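Local coordinates for antiterminator Q protein (Enterobacteria phage SfI, PDB 6JNY) that probably acts on RNA polymerase as a transcription antiterminator, allowing the enzyme to read through terminators and transcribe phage genes lying beyond them, at residues A98-Y101 with H102-R106; P121-A124 with T125-E129. All coordinates share one frame; numbering follows the deposited sequence.

Contact 1: A98-Y101 with H102-R106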
loop_
_atom_site.group_PDB
_atom_site.type_symbol
_atom_site.label_atom_id
_atom_site.label_comp_id
_atom_site.label_asym_id
_atom_site.label_seq_id
_atom_site.Cartn_x
_atom_site.Cartn_y
_atom_site.Cartn_z
ATOM N N ALA A 98 8.282 9.403 -1.169
ATOM C CA ALA A 98 7.910 10.727 -1.653
ATOM C C ALA A 98 9.014 11.357 -2.490
ATOM O O ALA A 98 8.724 12.066 -3.459
ATOM C CB ALA A 98 7.537 11.633 -0.484
ATOM N N SER A 99 10.276 11.106 -2.144
ATOM C CA SER A 99 11.375 11.657 -2.932
ATOM C C SER A 99 11.323 11.164 -4.369
ATOM O O SER A 99 11.520 11.946 -5.308
ATOM C CB SER A 99 12.712 11.292 -2.289
ATOM O OG SER A 99 13.790 11.788 -3.064
ATOM N N TYR A 100 11.062 9.872 -4.565
ATOM C CA TYR A 100 10.973 9.337 -5.920
ATOM C C TYR A 100 9.703 9.808 -6.617
ATOM O O TYR A 100 9.726 10.109 -7.815
ATOM C CB TYR A 100 11.030 7.811 -5.915
ATOM C CG TYR A 100 11.062 7.254 -7.314
ATOM C CD1 TYR A 100 9.937 6.675 -7.874
ATOM C CD2 TYR A 100 12.213 7.346 -8.092
ATOM C CE1 TYR A 100 9.956 6.182 -9.163
ATOM C CE2 TYR A 100 12.243 6.857 -9.383
ATOM C CZ TYR A 100 11.108 6.273 -9.913
ATOM O OH TYR A 100 11.124 5.779 -11.200
ATOM N N TYR A 101 8.585 9.829 -5.883
ATOM C CA TYR A 101 7.316 10.350 -6.387
ATOM C C TYR A 101 7.491 11.776 -6.893
ATOM O O TYR A 101 7.016 12.128 -7.979
ATOM C CB TYR A 101 6.339 10.299 -5.206
ATOM C CG TYR A 101 4.879 10.680 -5.389
ATOM C CD1 TYR A 101 3.882 9.728 -5.221
ATOM C CD2 TYR A 101 4.494 11.997 -5.610
ATOM C CE1 TYR A 101 2.547 10.065 -5.324
ATOM C CE2 TYR A 101 3.151 12.345 -5.721
ATOM C CZ TYR A 101 2.190 11.370 -5.582
ATOM O OH TYR A 101 0.855 11.703 -5.684
ATOM N N HIS A 102 8.191 12.603 -6.119
ATOM C CA HIS A 102 8.493 13.972 -6.530
ATOM C C HIS A 102 9.420 14.011 -7.741
ATOM O O HIS A 102 9.215 14.810 -8.662
ATOM C CB HIS A 102 9.116 14.712 -5.350
ATOM C CG HIS A 102 9.609 16.082 -5.683
ATOM N ND1 HIS A 102 10.949 16.370 -5.838
ATOM C CD2 HIS A 102 8.948 17.247 -5.870
ATOM C CE1 HIS A 102 11.090 17.654 -6.116
ATOM N NE2 HIS A 102 9.891 18.209 -6.147
ATOM N N ARG A 103 10.453 13.161 -7.748
ATOM C CA ARG A 103 11.430 13.150 -8.834
ATOM C C ARG A 103 10.780 12.888 -10.192
ATOM O O ARG A 103 11.181 13.481 -11.202
ATOM C CB ARG A 103 12.512 12.107 -8.538
ATOM C CG ARG A 103 13.689 12.116 -9.496
ATOM C CD ARG A 103 14.488 10.818 -9.396
ATOM N NE ARG A 103 15.130 10.652 -8.091
ATOM C CZ ARG A 103 16.405 10.938 -7.846
ATOM N NH1 ARG A 103 17.167 11.417 -8.813
ATOM N NH2 ARG A 103 16.912 10.749 -6.635
ATOM N N VAL A 104 9.780 12.005 -10.248
ATOM C CA VAL A 104 9.188 11.608 -11.524
ATOM C C VAL A 104 7.840 12.279 -11.781
ATOM O O VAL A 104 7.153 11.925 -12.746
ATOM C CB VAL A 104 9.104 10.079 -11.680
ATOM C CG1 VAL A 104 10.485 9.463 -11.564
ATOM C CG2 VAL A 104 8.154 9.478 -10.646
ATOM N N ALA A 105 7.454 13.246 -10.956
ATOM C CA ALA A 105 6.115 13.817 -11.043
ATOM C C ALA A 105 5.923 14.579 -12.350
ATOM O O ALA A 105 6.844 15.223 -12.855
ATOM C CB ALA A 105 5.869 14.750 -9.859
ATOM N N ARG A 106 4.702 14.506 -12.892
ATOM C CA ARG A 106 4.313 15.175 -14.124
ATOM C C ARG A 106 3.874 16.608 -13.841
ATOM O O ARG A 106 3.486 16.943 -12.715
ATOM C CB ARG A 106 3.161 14.415 -14.782
ATOM C CG ARG A 106 3.556 13.051 -15.312
ATOM C CD ARG A 106 4.707 13.190 -16.296
ATOM N NE ARG A 106 4.413 12.599 -17.597
ATOM C CZ ARG A 106 5.302 11.940 -18.334
ATOM N NH1 ARG A 106 6.548 11.783 -17.898
ATOM N NH2 ARG A 106 4.946 11.432 -19.509
HETATM O O HOH W 1 14.510 9.925 -5.131
#
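Tyr100 holds its ring beside its own carbonyl carbon, with CG opposite the backbone N (chi1 -175°), and this carries the ring along the helix to Val104, four residues on. Val104 answers with CG1 placed beside its own N (chi1 -58°), where the methyl can lie over one face of the tyrosine ring. CG1 comes 4.0 Å from the ring centroid and 27° off the normal, a CH-pi contact displaced toward the phenol end, since the nearest ring atom is Tyr100 CZ at 3.6 Å from Val104 CG1. The other methyl, CG2, packs against the backbone instead, 3.3 Å from Tyr100 O. A beta-branched valine suits this place because its two methyls serve both surfaces at once.

One residue earlier on each side the pairing is polar. Ser99 OG and Arg103 NH2 are joined by water 1, which is 2.9 Å from Ser99 OG and accepts a hydrogen bond of 3.0 Å from Arg103 NH2. The water sits in the guanidinium plane, at its edge; the bend of the arginine chain at chi3 helps to bring the group back toward the serine. Tyr101 turns from this exposed side toward helix 123-155; its OH hydrogen-bonds to Glu129 there and to Lys79 of helix 78-90.

Three backbone bonds hold the turn, the last running from Val104 N to Tyr100 O at 3.1 Å. Val104 then leaves helical angles, and Ala105 N binds His102 O at 3.3 Å. This is the C-terminal end of helix 94-103, its last i to i+4 turn before the chain leads into a beta-hairpin.

Contact 2: P121-A124 with T125-E129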
loop_
_atom_site.group_PDB
_atom_site.type_symbol
_atom_site.label_atom_id
_atom_site.label_comp_id
_atom_site.label_asym_id
_atom_site.label_seq_id
_atom_site.Cartn_x
_atom_site.Cartn_y
_atom_site.Cartn_z
ATOM N N PRO A 121 4.553 19.352 -8.839
ATOM C CA PRO A 121 4.254 19.518 -7.415
ATOM C C PRO A 121 5.519 19.646 -6.576
ATOM O O PRO A 121 6.570 19.083 -6.894
ATOM C CB PRO A 121 3.483 18.235 -7.063
ATOM C CG PRO A 121 3.940 17.245 -8.046
ATOM C CD PRO A 121 4.182 18.014 -9.326
ATOM N N SER A 122 5.396 20.406 -5.491
ATOM C CA SER A 122 6.490 20.569 -4.550
ATOM C C SER A 122 6.759 19.254 -3.824
ATOM O O SER A 122 5.948 18.321 -3.851
ATOM C CB SER A 122 6.155 21.661 -3.535
ATOM O OG SER A 122 5.158 21.239 -2.623
ATOM N N LEU A 123 7.928 19.177 -3.179
ATOM C CA LEU A 123 8.236 17.999 -2.377
ATOM C C LEU A 123 7.293 17.891 -1.186
ATOM O O LEU A 123 6.865 16.791 -0.821
ATOM C CB LEU A 123 9.697 18.035 -1.923
ATOM C CG LEU A 123 10.211 16.829 -1.136
ATOM C CD1 LEU A 123 10.187 15.558 -1.972
ATOM C CD2 LEU A 123 11.632 17.115 -0.634
ATOM N N ALA A 124 6.947 19.023 -0.571
ATOM C CA ALA A 124 5.996 19.000 0.535
ATOM C C ALA A 124 4.653 18.437 0.093
ATOM O O ALA A 124 4.015 17.674 0.831
ATOM C CB ALA A 124 5.825 20.405 1.107
ATOM N N THR A 125 4.207 18.806 -1.110
ATOM C CA THR A 125 2.952 18.274 -1.633
ATOM C C THR A 125 3.052 16.776 -1.866
ATOM O O THR A 125 2.129 16.028 -1.533
ATOM C CB THR A 125 2.594 18.992 -2.933
ATOM O OG1 THR A 125 2.320 20.368 -2.654
ATOM C CG2 THR A 125 1.362 18.362 -3.582
ATOM N N CYS A 126 4.167 16.318 -2.433
ATOM C CA CYS A 126 4.330 14.894 -2.694
ATOM C C CYS A 126 4.375 14.094 -1.396
ATOM O O CYS A 126 3.818 12.993 -1.323
ATOM C CB CYS A 126 5.582 14.661 -3.531
ATOM S SG CYS A 126 5.419 15.312 -5.219
ATOM N N ARG A 127 5.012 14.637 -0.354
ATOM C CA ARG A 127 5.016 13.949 0.935
ATOM C C ARG A 127 3.606 13.806 1.494
ATOM O O ARG A 127 3.239 12.740 2.007
ATOM C CB ARG A 127 5.885 14.707 1.933
ATOM C CG ARG A 127 7.351 14.540 1.691
ATOM C CD ARG A 127 8.130 15.526 2.529
ATOM N NE ARG A 127 9.553 15.289 2.380
ATOM C CZ ARG A 127 10.501 16.111 2.811
ATOM N NH1 ARG A 127 10.174 17.239 3.424
ATOM N NH2 ARG A 127 11.774 15.796 2.623
ATOM N N ARG A 128 2.806 14.871 1.412
ATOM C CA ARG A 128 1.431 14.800 1.894
ATOM C C ARG A 128 0.624 13.781 1.101
ATOM O O ARG A 128 -0.141 12.998 1.679
ATOM C CB ARG A 128 0.777 16.182 1.824
ATOM C CG ARG A 128 -0.655 16.175 2.326
ATOM C CD ARG A 128 -1.327 17.541 2.251
ATOM N NE ARG A 128 -1.154 18.203 0.960
ATOM C CZ ARG A 128 -1.874 17.935 -0.127
ATOM N NH1 ARG A 128 -2.822 17.006 -0.093
ATOM N NH2 ARG A 128 -1.645 18.601 -1.253
ATOM N N GLU A 129 0.793 13.763 -0.224
ATOM C CA GLU A 129 0.041 12.825 -1.052
ATOM C C GLU A 129 0.421 11.381 -0.756
ATOM O O GLU A 129 -0.451 10.506 -0.739
ATOM C CB GLU A 129 0.208 13.165 -2.530
ATOM C CG GLU A 129 -0.588 14.415 -2.909
ATOM C CD GLU A 129 -0.352 14.881 -4.324
ATOM O OE1 GLU A 129 0.405 14.221 -5.063
ATOM O OE2 GLU A 129 -0.938 15.922 -4.702
HETATM O O HOH W 2 2.820 21.739 -4.853
#
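Ser122 and Thr125 join their hydroxyls across the first turn of helix 123-155, with Ser122 at the N-cap position. Ser122 OG lies between its own N and carbonyl carbon (chi1 72°), which swings it over the start of the helix and within 3.0 Å of Thr125 OG1 in a hydrogen bond that either could donate. Thr125 keeps OG1 beside its own N (chi1 -66°), facing back to the serine. A capping box would have the threonine oxygen accept directly from Ser122 N; here water 2 bridges the gap, accepting from Ser122 N at 3.0 Å and lying 2.6 Å from Thr125 OG1. Small hydroxyl residues suit both places, being short enough to bind polar groups at the helix start.

The same rotamer sends Thr125 CG2 to the opposite side from its own N, toward Pro121 CB. The proline ring continues this apolar side: its CG is 3.7 Å from Cys126 SG, and Pro121 and Cys126 are both buried. A proline suits this place: its compact, rigid ring offers carbon to the sulfur while the chain is still extended.

Beyond the cap, Arg128 forms a salt bridge with Glu132, and Glu129 with Arg108. Leu123 and Arg127 meet on another side of the helix. With its CG placed beside the carbonyl carbon (chi1 -177°), the leucine projects outward from the helix, and the arginine, extended from CG to NE, runs back across it. Because the guanidinium N-H groups point outward in its plane, Leu123 CD2 can rest over one face, offset toward the rim, 3.5 Å from Arg127 NH2.

Contact 1 closes helix 94-103 and contact 2 opens helix 123-155, with the antiparallel hairpin of strands 108-112 and 115-119 between them along the chain. The hairpin brings the chain back, so the two contacts lie side by side with centres about 9 Å apart, on the same side of the chain's centre. They touch directly: Tyr101 CD2 packs at 3.5 Å from Cys126 SG, and His102 CD2 comes 3.2 Å from Pro121 O. The end of one helix and the beginning of the next thus form a joined base from which the hairpin projects, linking it to the helical body of this Q protein.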